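Local coordinates for uncharacterized protein (PDB 3HIU) that is of unknown function but belongs to the ferritin-like DUF892 family of four-helix proteins and pairs with a second copy of itself in the crystal, at the interface of chains A and B. Residues are numbered along the deposited sequence; one frame, centred on the assembly and turned at random. Chains: chain A/B, Uncharacterized protein.

Contact 1: the interface of chains A and B. Residues chain A 6, 9-10; chain B 89, 91, 94-95, 155.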
ATOM      1  N   ARG A   6      13.596  19.093  -7.601  1.00 34.50           N
ATOM      2  CA  ARG A   6      13.068  18.024  -6.769  1.00 33.84           C
ATOM      3  C   ARG A   6      11.581  17.882  -7.069  1.00 33.36           C
ATOM      4  O   ARG A   6      11.074  16.771  -7.177  1.00 34.18           O
ATOM      5  CB  ARG A   6      13.284  18.311  -5.284  1.00 38.39           C
ATOM      6  CG  ARG A   6      12.560  17.339  -4.354  1.00 40.71           C
ATOM      7  CD  ARG A   6      13.117  15.936  -4.492  1.00 44.74           C
ATOM      8  NE  ARG A   6      14.534  15.905  -4.146  1.00 51.97           N
ATOM      9  CZ  ARG A   6      15.372  14.935  -4.493  1.00 45.67           C
ATOM     10  NH1 ARG A   6      16.645  14.992  -4.129  1.00 41.27           N
ATOM     11  NH2 ARG A   6      14.934  13.905  -5.201  1.00 43.11           N
ATOM     12  N   LYS A   9      11.399  16.154 -10.182  1.00 47.89           N
ATOM     13  CA  LYS A   9      11.784  14.761  -9.971  1.00 46.57           C
ATOM     14  C   LYS A   9      10.642  13.884  -9.423  1.00 46.18           C
ATOM     15  O   LYS A   9      10.411  12.783  -9.932  1.00 45.75           O
ATOM     16  CB  LYS A   9      13.003  14.658  -9.055  1.00 43.19           C
ATOM     17  CG  LYS A   9      13.604  13.272  -9.066  1.00 46.62           C
ATOM     18  CD  LYS A   9      14.144  12.881  -7.712  1.00 48.36           C
ATOM     19  CE  LYS A   9      14.313  11.366  -7.604  1.00 47.89           C
ATOM     20  NZ  LYS A   9      13.018  10.624  -7.509  1.00 42.22           N
ATOM     21  N   TRP A  10       9.951  14.364  -8.384  1.00 41.60           N
ATOM     22  CA  TRP A  10       8.820  13.640  -7.798  1.00 27.83           C
ATOM     23  C   TRP A  10       7.587  13.704  -8.694  1.00 31.80           C
ATOM     24  O   TRP A  10       6.756  12.801  -8.678  1.00 33.22           O
ATOM     25  CB  TRP A  10       8.503  14.142  -6.390  1.00 23.55           C
ATOM     26  CG  TRP A  10       9.593  13.841  -5.424  1.00 26.05           C
ATOM     27  CD1 TRP A  10      10.618  12.981  -5.617  1.00 29.34           C
ATOM     28  CD2 TRP A  10       9.751  14.365  -4.093  1.00 31.17           C
ATOM     29  NE1 TRP A  10      11.428  12.944  -4.501  1.00 36.91           N
ATOM     30  CE2 TRP A  10      10.915  13.784  -3.551  1.00 35.12           C
ATOM     31  CE3 TRP A  10       9.029  15.275  -3.316  1.00 31.78           C
ATOM     32  CZ2 TRP A  10      11.377  14.080  -2.270  1.00 37.11           C
ATOM     33  CZ3 TRP A  10       9.490  15.566  -2.039  1.00 34.49           C
ATOM     34  CH2 TRP A  10      10.652  14.969  -1.531  1.00 37.56           C
TER
HETATM   35  N   MSE B  89      22.000  13.755  -2.092  1.00 63.49           N
HETATM   36  CA  MSE B  89      20.689  14.066  -2.649  1.00 64.53           C
HETATM   37  C   MSE B  89      19.923  12.784  -2.989  1.00 69.24           C
HETATM   38  O   MSE B  89      19.214  12.709  -3.992  1.00 69.34           O
HETATM   39  CB  MSE B  89      20.819  14.991  -3.869  1.00 63.62           C
HETATM   40  CG  MSE B  89      21.184  14.293  -5.178  1.00 64.58           C
HETATM   41 SE   MSE B  89      19.778  14.385  -6.545  0.55115.31          SE
HETATM   42  CE  MSE B  89      20.560  15.747  -7.717  1.00 67.24           C
ATOM     43  N   ASP B  91      16.965  10.025  -2.496  1.00 50.06           N
ATOM     44  CA  ASP B  91      15.536  10.144  -2.252  1.00 41.13           C
ATOM     45  C   ASP B  91      15.058   9.001  -1.364  1.00 38.22           C
ATOM     46  O   ASP B  91      13.916   9.012  -0.893  1.00 34.07           O
ATOM     47  CB  ASP B  91      14.810  10.036  -3.594  1.00 37.01           C
ATOM     48  CG  ASP B  91      13.734  11.078  -3.771  1.00 45.66           C
ATOM     49  OD1 ASP B  91      13.603  11.972  -2.906  1.00 55.05           O
ATOM     50  OD2 ASP B  91      13.023  11.002  -4.797  1.00 43.54           O
ATOM     51  N   THR B  94      12.520   9.377   1.873  1.00 47.56           N
ATOM     52  CA  THR B  94      11.172   9.905   1.665  1.00 42.08           C
ATOM     53  C   THR B  94      10.305   8.831   1.023  1.00 44.07           C
ATOM     54  O   THR B  94       9.145   8.632   1.385  1.00 44.99           O
ATOM     55  CB  THR B  94      11.171  11.175   0.768  1.00 37.27           C
ATOM     56  OG1 THR B  94       9.831  11.490   0.382  1.00 38.39           O
ATOM     57  CG2 THR B  94      11.970  10.953  -0.491  1.00 32.73           C
ATOM     58  N   LYS B  95      10.892   8.123   0.071  1.00 43.20           N
ATOM     59  CA  LYS B  95      10.151   7.144  -0.695  1.00 44.96           C
ATOM     60  C   LYS B  95      10.079   5.816   0.036  1.00 40.08           C
ATOM     61  O   LYS B  95       9.281   4.962  -0.315  1.00 40.02           O
ATOM     62  CB  LYS B  95      10.773   6.979  -2.080  1.00 54.35           C
ATOM     63  CG  LYS B  95      10.746   8.264  -2.912  1.00 59.77           C
ATOM     64  CD  LYS B  95       9.398   8.971  -2.789  1.00 63.22           C
ATOM     65  CE  LYS B  95       9.226  10.052  -3.847  1.00 66.57           C
ATOM     66  NZ  LYS B  95       7.893  10.715  -3.755  1.00 65.60           N
ATOM     67  N   PHE B 155      13.820  16.736   4.840  1.00 41.51           N
ATOM     68  CA  PHE B 155      14.598  16.262   3.711  1.00 43.27           C
ATOM     69  C   PHE B 155      14.853  17.423   2.756  1.00 41.97           C
ATOM     70  O   PHE B 155      15.990  17.654   2.304  1.00 37.73           O
ATOM     71  CB  PHE B 155      13.875  15.137   2.966  1.00 40.15           C
ATOM     72  CG  PHE B 155      14.546  14.764   1.683  1.00 40.79           C
ATOM     73  CD1 PHE B 155      15.530  13.793   1.661  1.00 38.34           C
ATOM     74  CD2 PHE B 155      14.232  15.425   0.503  1.00 42.51           C
ATOM     75  CE1 PHE B 155      16.172  13.473   0.483  1.00 40.57           C
ATOM     76  CE2 PHE B 155      14.869  15.109  -0.677  1.00 39.70           C
ATOM     77  CZ  PHE B 155      15.842  14.133  -0.689  1.00 38.92           C
TER
HETATM   78  O   HOH W   1       6.139  11.257  -6.339  1.00 31.17           O
HETATM   79  O   HOH W   2      16.933  11.989  -5.210  1.00 60.73           O
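The carboxylate of B:Asp91 lies nearly coplanar with the indole of A:Trp10, the two planes 13° apart, and meets the ring at its N-H edge. Its OD2 turns the syn lone pair to the indole nitrogen NE1 of A:Trp10 at 2.5 Å, a short hydrogen bond with the acceptor close to the ring plane. The other carboxylate oxygen, OD1, also sits near that N-H. From the opposite direction comes A:Lys9, whose ammonium NZ bridges to OD2 of B:Asp91 at 2.7 Å on its anti side, so one oxygen takes both donors. A:Arg6 adds a looser salt bridge, NH2 to OD1 of B:Asp91 at 3.3 Å, with guanidinium and carboxylate tilted 33° from each other. The indole is sandwiched: CD of A:Arg6 lies on one face, and CE of B:Lys95 packs on the other, 3.8 Å from the centre of the five-membered ring. With CG of A:Arg6 anti to the backbone N (chi1 171°) and bends at chi2 and chi3, the chain curls past the indole to B:Asp91. B:Phe155 stands steeply across the guanidinium, CZ over one face. Two basic groups and the indole N-H round this acid would probably favour its charged form. Here helix 3-31 of chain A meets the B:Asp91 loop and flanking helices in the deposited dimer's two-fold interface. Water 2 joins NH2 of A:Arg6, at 2.8 Å, to the backbone oxygen of the poorly ordered B:Met89.

Contact 2: the interface of chains A and B. Residues chain A 98, 101, 145, 148-149, 152; chain B 109, 112-113.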
ATOM      1  N   GLY A  98      -6.825  -6.052  -2.609  1.00 27.06           N
ATOM      2  CA  GLY A  98      -5.838  -5.706  -1.606  1.00 23.75           C
ATOM      3  C   GLY A  98      -4.648  -4.933  -2.153  1.00 24.87           C
ATOM      4  O   GLY A  98      -4.116  -4.017  -1.513  1.00 24.95           O
ATOM      5  N   TYR A 101      -5.786  -1.358  -3.000  1.00 30.36           N
ATOM      6  CA  TYR A 101      -5.822  -0.535  -1.805  1.00 27.95           C
ATOM      7  C   TYR A 101      -4.406  -0.115  -1.353  1.00 28.78           C
ATOM      8  O   TYR A 101      -4.202   1.011  -0.888  1.00 30.73           O
ATOM      9  CB  TYR A 101      -6.566  -1.299  -0.707  1.00 27.36           C
ATOM     10  CG  TYR A 101      -6.653  -0.579   0.610  1.00 30.11           C
ATOM     11  CD1 TYR A 101      -7.676   0.332   0.862  1.00 24.50           C
ATOM     12  CD2 TYR A 101      -5.715  -0.820   1.613  1.00 38.27           C
ATOM     13  CE1 TYR A 101      -7.750   0.992   2.072  1.00 29.90           C
ATOM     14  CE2 TYR A 101      -5.784  -0.165   2.824  1.00 38.74           C
ATOM     15  CZ  TYR A 101      -6.799   0.741   3.050  1.00 37.02           C
ATOM     16  OH  TYR A 101      -6.861   1.391   4.263  1.00 42.91           O
ATOM     17  N   ILE A 145     -11.895  -0.195   0.654  1.00 40.24           N
ATOM     18  CA  ILE A 145     -11.812  -0.825   1.974  1.00 44.35           C
ATOM     19  C   ILE A 145     -13.183  -0.914   2.648  1.00 47.26           C
ATOM     20  O   ILE A 145     -13.410  -1.765   3.516  1.00 46.57           O
ATOM     21  CB  ILE A 145     -10.780  -0.120   2.886  1.00 40.45           C
ATOM     22  CG1 ILE A 145     -10.249  -1.085   3.958  1.00 34.26           C
ATOM     23  CG2 ILE A 145     -11.366   1.170   3.469  1.00 43.58           C
ATOM     24  CD1 ILE A 145      -9.246  -2.118   3.438  1.00 25.29           C
ATOM     25  N   GLN A 148     -14.666  -3.871   0.787  1.00 40.03           N
ATOM     26  CA  GLN A 148     -13.763  -5.022   0.796  1.00 36.82           C
ATOM     27  C   GLN A 148     -14.414  -6.224   1.450  1.00 32.45           C
ATOM     28  O   GLN A 148     -14.423  -7.318   0.893  1.00 36.33           O
ATOM     29  CB  GLN A 148     -12.454  -4.702   1.527  1.00 39.18           C
ATOM     30  CG  GLN A 148     -11.359  -5.742   1.282  1.00 40.64           C
ATOM     31  CD  GLN A 148     -10.485  -5.998   2.503  1.00 38.51           C
ATOM     32  OE1 GLN A 148     -10.754  -5.493   3.589  1.00 36.95           O
ATOM     33  NE2 GLN A 148      -9.438  -6.800   2.325  1.00 36.56           N
ATOM     34  N   GLU A 149     -14.955  -6.020   2.640  1.00 28.54           N
ATOM     35  CA  GLU A 149     -15.496  -7.130   3.416  1.00 34.59           C
ATOM     36  C   GLU A 149     -16.554  -7.964   2.664  1.00 37.25           C
ATOM     37  O   GLU A 149     -16.641  -9.184   2.855  1.00 37.58           O
ATOM     38  CB  GLU A 149     -16.049  -6.613   4.739  1.00 41.14           C
ATOM     39  CG  GLU A 149     -16.082  -7.648   5.835  1.00 52.77           C
ATOM     40  CD  GLU A 149     -16.781  -7.137   7.077  1.00 63.94           C
ATOM     41  OE1 GLU A 149     -17.594  -6.193   6.956  1.00 64.42           O
ATOM     42  OE2 GLU A 149     -16.518  -7.683   8.170  1.00 72.67           O
ATOM     43  N   VAL A 152     -14.791 -10.259  -0.134  1.00 32.27           N
ATOM     44  CA  VAL A 152     -14.200 -11.413   0.522  1.00 34.69           C
ATOM     45  C   VAL A 152     -15.264 -12.446   0.906  1.00 37.06           C
ATOM     46  O   VAL A 152     -15.118 -13.628   0.609  1.00 39.90           O
ATOM     47  CB  VAL A 152     -13.392 -11.014   1.765  1.00 34.40           C
ATOM     48  CG1 VAL A 152     -12.844 -12.252   2.431  1.00 36.80           C
ATOM     49  CG2 VAL A 152     -12.258 -10.068   1.386  1.00 33.50           C
TER
ATOM     50  N   ALA B 109      -5.310  -4.788   4.537  1.00 30.13           N
ATOM     51  CA  ALA B 109      -6.261  -5.471   3.685  1.00 27.17           C
ATOM     52  C   ALA B 109      -6.182  -6.993   3.856  1.00 28.35           C
ATOM     53  O   ALA B 109      -7.201  -7.652   4.051  1.00 27.87           O
ATOM     54  CB  ALA B 109      -6.062  -5.068   2.237  1.00 28.71           C
ATOM     55  N   ARG B 112      -7.451  -8.118   7.353  1.00 28.11           N
ATOM     56  CA  ARG B 112      -8.898  -7.971   7.416  1.00 23.45           C
ATOM     57  C   ARG B 112      -9.549  -9.175   6.757  1.00 18.90           C
ATOM     58  O   ARG B 112     -10.455  -9.768   7.318  1.00 15.90           O
ATOM     59  CB  ARG B 112      -9.372  -6.696   6.724  1.00 27.56           C
ATOM     60  CG  ARG B 112      -8.995  -5.405   7.435  1.00 32.24           C
ATOM     61  CD  ARG B 112      -9.508  -4.173   6.677  1.00 36.97           C
ATOM     62  NE  ARG B 112     -10.821  -3.734   7.148  1.00 43.27           N
ATOM     63  CZ  ARG B 112     -11.940  -3.768   6.429  1.00 45.52           C
ATOM     64  NH1 ARG B 112     -13.073  -3.349   6.963  1.00 54.92           N
ATOM     65  NH2 ARG B 112     -11.937  -4.207   5.182  1.00 43.26           N
ATOM     66  N   ALA B 113      -9.080  -9.536   5.561  1.00 18.31           N
ATOM     67  CA  ALA B 113      -9.653 -10.654   4.814  1.00 23.46           C
ATOM     68  C   ALA B 113      -9.301 -12.010   5.432  1.00 31.13           C
ATOM     69  O   ALA B 113      -9.958 -13.007   5.149  1.00 35.76           O
ATOM     70  CB  ALA B 113      -9.255 -10.595   3.351  1.00 23.07           C
TER
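Helix 124-159 of chain A, with a small share from helix 92-120, packs on helix 94-120 of chain B in this part of the helix-to-helix interface. A:Gln148 and B:Arg112 carry the contact. The amide of A:Gln148 sends NE2 to the backbone oxygen of B:Ala109 at 3.0 Å, a fairly straight bond of 158° at the hydrogen. The acceptor lies in the amide plane, yet the donor stands above the carbonyl plane, away from the lone pairs. Such a bond to a main-chain oxygen ties the glutamine to the helix backbone, while CB of B:Ala109 rests on CA of A:Gly98. At the other end of the amide, OE1 of A:Gln148 faces the guanidinium of B:Arg112, the flat groups 24° apart; their modelled separation is too short to be trusted. B:Arg112 reaches there by a bend at chi3 (93°), which turns the guanidinium across A:Ile145. CG1 of A:Ile145 covers one face of that group, while its CD1 touches the arginine CD at 3.8 Å. The same CD1 sits over the centre of the A:Tyr101 ring, a neighbour within chain A that backs the isoleucine. On the side of the amide toward the chain end, CG2 of A:Val152 meets CB of B:Ala113 at 3.6 Å.

Contact 3: the interface of chains A and B. Residues chain A 10, 109, 113, 116; chain B 94, 148-149, 152, 156.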
ATOM      1  N   TRP A  10       9.951  14.364  -8.384  1.00 41.60           N
ATOM      2  CA  TRP A  10       8.820  13.640  -7.798  1.00 27.83           C
ATOM      3  C   TRP A  10       7.587  13.704  -8.694  1.00 31.80           C
ATOM      4  O   TRP A  10       6.756  12.801  -8.678  1.00 33.22           O
ATOM      5  CB  TRP A  10       8.503  14.142  -6.390  1.00 23.55           C
ATOM      6  CG  TRP A  10       9.593  13.841  -5.424  1.00 26.05           C
ATOM      7  CD1 TRP A  10      10.618  12.981  -5.617  1.00 29.34           C
ATOM      8  CD2 TRP A  10       9.751  14.365  -4.093  1.00 31.17           C
ATOM      9  NE1 TRP A  10      11.428  12.944  -4.501  1.00 36.91           N
ATOM     10  CE2 TRP A  10      10.915  13.784  -3.551  1.00 35.12           C
ATOM     11  CE3 TRP A  10       9.029  15.275  -3.316  1.00 31.78           C
ATOM     12  CZ2 TRP A  10      11.377  14.080  -2.270  1.00 37.11           C
ATOM     13  CZ3 TRP A  10       9.490  15.566  -2.039  1.00 34.49           C
ATOM     14  CH2 TRP A  10      10.652  14.969  -1.531  1.00 37.56           C
ATOM     15  N   ALA A 109       0.550   8.838  -0.188  1.00 37.12           N
ATOM     16  CA  ALA A 109       1.841   9.258   0.337  1.00 33.52           C
ATOM     17  C   ALA A 109       2.626  10.110  -0.659  1.00 35.80           C
ATOM     18  O   ALA A 109       3.176  11.156  -0.292  1.00 38.35           O
ATOM     19  CB  ALA A 109       2.659   8.049   0.761  1.00 32.00           C
ATOM     20  N   ALA A 113       3.529  14.148  -0.311  1.00 25.04           N
ATOM     21  CA  ALA A 113       4.908  14.609  -0.407  1.00 28.79           C
ATOM     22  C   ALA A 113       5.101  15.621  -1.552  1.00 33.18           C
ATOM     23  O   ALA A 113       5.961  16.504  -1.478  1.00 29.39           O
ATOM     24  CB  ALA A 113       5.849  13.433  -0.563  1.00 28.26           C
ATOM     25  N   VAL A 116       3.992  18.996  -0.464  1.00 37.16           N
ATOM     26  CA  VAL A 116       5.059  19.616   0.325  1.00 36.02           C
ATOM     27  C   VAL A 116       6.170  20.224  -0.563  1.00 39.68           C
ATOM     28  O   VAL A 116       6.634  21.341  -0.327  1.00 41.55           O
ATOM     29  CB  VAL A 116       5.673  18.610   1.338  1.00 30.46           C
ATOM     30  CG1 VAL A 116       6.830  19.247   2.087  1.00 33.71           C
ATOM     31  CG2 VAL A 116       4.620  18.120   2.315  1.00 27.47           C
TER
ATOM     32  N   THR B  94      12.520   9.377   1.873  1.00 47.56           N
ATOM     33  CA  THR B  94      11.172   9.905   1.665  1.00 42.08           C
ATOM     34  C   THR B  94      10.305   8.831   1.023  1.00 44.07           C
ATOM     35  O   THR B  94       9.145   8.632   1.385  1.00 44.99           O
ATOM     36  CB  THR B  94      11.171  11.175   0.768  1.00 37.27           C
ATOM     37  OG1 THR B  94       9.831  11.490   0.382  1.00 38.39           O
ATOM     38  CG2 THR B  94      11.970  10.953  -0.491  1.00 32.73           C
ATOM     39  N   GLN B 148       5.133  11.659   8.599  1.00 39.21           N
ATOM     40  CA  GLN B 148       5.590  11.718   7.225  1.00 34.64           C
ATOM     41  C   GLN B 148       5.980  13.142   6.876  1.00 29.26           C
ATOM     42  O   GLN B 148       7.103  13.425   6.466  1.00 33.09           O
ATOM     43  CB  GLN B 148       4.492  11.231   6.276  1.00 33.67           C
ATOM     44  CG  GLN B 148       5.022  10.850   4.900  1.00 36.67           C
ATOM     45  CD  GLN B 148       4.127  11.323   3.766  1.00 34.40           C
ATOM     46  OE1 GLN B 148       3.062  11.905   3.996  1.00 32.66           O
ATOM     47  NE2 GLN B 148       4.563  11.079   2.532  1.00 30.10           N
ATOM     48  N   GLU B 149       5.041  14.048   7.065  1.00 32.65           N
ATOM     49  CA  GLU B 149       5.231  15.413   6.618  1.00 40.21           C
ATOM     50  C   GLU B 149       6.543  16.035   7.116  1.00 41.35           C
ATOM     51  O   GLU B 149       7.224  16.723   6.355  1.00 41.96           O
ATOM     52  CB  GLU B 149       4.027  16.268   6.996  1.00 47.51           C
ATOM     53  CG  GLU B 149       3.845  17.473   6.104  1.00 58.42           C
ATOM     54  CD  GLU B 149       2.671  18.324   6.516  1.00 67.69           C
ATOM     55  OE1 GLU B 149       1.778  17.802   7.213  1.00 73.50           O
ATOM     56  OE2 GLU B 149       2.640  19.514   6.141  1.00 72.47           O
ATOM     57  N   VAL B 152       9.554  14.598   5.201  1.00 34.31           N
ATOM     58  CA  VAL B 152       9.637  15.189   3.869  1.00 35.35           C
ATOM     59  C   VAL B 152      10.267  16.587   3.904  1.00 37.21           C
ATOM     60  O   VAL B 152      11.212  16.887   3.163  1.00 37.33           O
ATOM     61  CB  VAL B 152       8.253  15.268   3.209  1.00 30.31           C
ATOM     62  CG1 VAL B 152       8.334  16.068   1.925  1.00 33.70           C
ATOM     63  CG2 VAL B 152       7.728  13.874   2.931  1.00 28.05           C
ATOM     64  N   LEU B 156      13.781  18.150   2.457  1.00 35.32           N
ATOM     65  CA  LEU B 156      13.847  19.244   1.500  1.00 42.14           C
ATOM     66  C   LEU B 156      14.808  20.338   1.976  1.00 45.25           C
ATOM     67  O   LEU B 156      15.750  20.681   1.265  1.00 44.38           O
ATOM     68  CB  LEU B 156      12.444  19.807   1.232  1.00 40.43           C
ATOM     69  CG  LEU B 156      11.459  18.850   0.542  1.00 38.37           C
ATOM     70  CD1 LEU B 156      10.050  19.438   0.458  1.00 33.83           C
ATOM     71  CD2 LEU B 156      11.968  18.457  -0.843  1.00 38.11           C
TER
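A:Val116 points CG1 anti to its own nitrogen (chi1 177°) and B:Val152 does the same (chi1 172°), which brings the two CG1 methyls together at 3.5 Å as the side chains cross. Around them helix 92-120 of chain A packs on helix 124-159 of chain B, two helices of the ferritin-like DUF892 fold, which here pack across the two-fold interface of the deposited dimer. B:Leu156 straddles the next step: CD1 rests on CG1 of A:Val116 at 3.6 Å, while CD2 touches the six-membered ring of A:Trp10, 3.8 Å from its CH2. The indole, which also meets B:Thr94, thus reaches with its benzo end into the apolar seam. On the other branch of A:Val116, CG2 lies against the aliphatic CG of B:Glu149 at 3.9 Å, and the extended glutamate chain then leads away from the methyl. CG2 of B:Val152 turns toward the small CB of A:Ala113, 4.0 Å away. At the far end of the patch the chain of B:Gln148 carries its amide to the backbone oxygen of A:Ala109. NE2 donates to this oxygen at 3.1 Å, with the oxygen near the amide plane and the donor tilted 35° from the carbonyl plane.

Contact 4: the interface of chains A and B. Residues chain A 156, 160; chain B 116-117, 120.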
ATOM      1  N   LEU A 156     -15.739 -16.146  -0.659  1.00 40.41           N
ATOM      2  CA  LEU A 156     -15.672 -17.329   0.186  1.00 42.79           C
ATOM      3  C   LEU A 156     -16.900 -18.184  -0.040  1.00 46.97           C
ATOM      4  O   LEU A 156     -16.797 -19.298  -0.553  1.00 44.11           O
ATOM      5  CB  LEU A 156     -15.566 -16.943   1.663  1.00 38.92           C
ATOM      6  CG  LEU A 156     -14.208 -16.389   2.103  1.00 36.06           C
ATOM      7  CD1 LEU A 156     -14.236 -15.970   3.569  1.00 32.93           C
ATOM      8  CD2 LEU A 156     -13.106 -17.399   1.846  1.00 36.23           C
ATOM      9  N   GLN A 160     -17.146 -22.287  -1.733  1.00 53.38           N
ATOM     10  CA  GLN A 160     -17.383 -23.488  -0.954  1.00 56.91           C
ATOM     11  C   GLN A 160     -18.861 -23.856  -0.966  1.00 61.23           C
ATOM     12  O   GLN A 160     -19.360 -24.481  -0.038  1.00 63.83           O
ATOM     13  CB  GLN A 160     -16.894 -23.289   0.474  1.00 57.75           C
ATOM     14  CG  GLN A 160     -17.773 -22.374   1.282  1.00 57.45           C
ATOM     15  CD  GLN A 160     -17.035 -21.741   2.428  1.00 59.00           C
ATOM     16  OE1 GLN A 160     -17.506 -21.748   3.566  1.00 59.48           O
ATOM     17  NE2 GLN A 160     -15.865 -21.183   2.139  1.00 62.94           N
TER
ATOM     18  N   VAL B 116     -11.893 -12.747   8.087  1.00 40.57           N
ATOM     19  CA  VAL B 116     -13.105 -13.233   7.429  1.00 42.09           C
ATOM     20  C   VAL B 116     -13.004 -14.717   7.027  1.00 43.24           C
ATOM     21  O   VAL B 116     -13.972 -15.472   7.164  1.00 41.82           O
ATOM     22  CB  VAL B 116     -13.470 -12.368   6.198  1.00 37.17           C
ATOM     23  CG1 VAL B 116     -14.782 -12.828   5.585  1.00 39.60           C
ATOM     24  CG2 VAL B 116     -13.569 -10.913   6.588  1.00 38.02           C
ATOM     25  N   ALA B 117     -11.838 -15.130   6.534  1.00 42.42           N
ATOM     26  CA  ALA B 117     -11.603 -16.536   6.194  1.00 40.00           C
ATOM     27  C   ALA B 117     -11.488 -17.397   7.453  1.00 46.68           C
ATOM     28  O   ALA B 117     -11.696 -18.614   7.405  1.00 46.76           O
ATOM     29  CB  ALA B 117     -10.353 -16.693   5.324  1.00 37.57           C
ATOM     30  N   SER B 120     -15.488 -17.402   8.917  1.00 46.58           N
ATOM     31  CA  SER B 120     -16.199 -18.356   8.061  1.00 46.12           C
ATOM     32  C   SER B 120     -15.808 -19.815   8.346  1.00 42.78           C
ATOM     33  O   SER B 120     -16.637 -20.721   8.243  1.00 38.29           O
ATOM     34  CB  SER B 120     -15.984 -18.008   6.577  1.00 41.82           C
ATOM     35  OG  SER B 120     -16.118 -19.146   5.739  1.00 40.34           O
TER
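One methyl of A:Leu156, CD1, forms the apolar centre, set against the last turns of helix 94-120 of chain B. It lies 3.8 Å from CA of B:Ala117 and equally far from CG1 of B:Val116, and it also approaches the backbone oxygen of B:Val116. The methyl therefore packs on backbone as much as on side chains: the small residue at B:Ala117 presents its CA, and the branched B:Val116 flanks the methyl with one arm. In A:Leu156 the CG stands opposite the carbonyl carbon (chi1 -73°) and CD1 continues the chain toward the partner helix. Moving outward, CB of B:Ser120 closes on the same CD1 at 4.0 Å, marking the change from apolar to polar surface. The hydroxyl of B:Ser120 has its OG anti to the backbone N (chi1 154°) and faces the amide of A:Gln160. Its OG stands 3.7 Å from OE1 of A:Gln160, too long for a direct hydrogen bond, and the amide nitrogen NE2 is slightly farther. The pair is best read as polar groups placed side by side at the rim. Much of the surface hidden here belongs to A:Leu156 and B:Ser120. It is an end patch of the deposited dimer's two-fold interface, possibly the biological pairing. The patch sits where both helices run out: A:Leu156 is near the end of helix 124-159, A:Gln160 follows just after it, and B:Ser120 is the last residue of helix 94-120.

Contact 1 and contact 3 lie about 8 Å apart between the centres of their C-alpha atoms and share A:Trp10 and B:Thr94, so a polar cluster passes into an apolar seam. Contacts 2 and 4, about 13 Å apart, follow helix 124-159 of chain A along helix 94-120 of chain B. Contacts 1 and 4 are separated by about 42 Å. Contacts 2 and 3, about 27 Å apart, share residues 109, 113, 148, 149 and 152 with the chains exchanged; 116 and 156 recur likewise in contacts 3 and 4. Together they mark out an elongated helical interface, consistent with a dimer, which the crystal alone does not prove in solution.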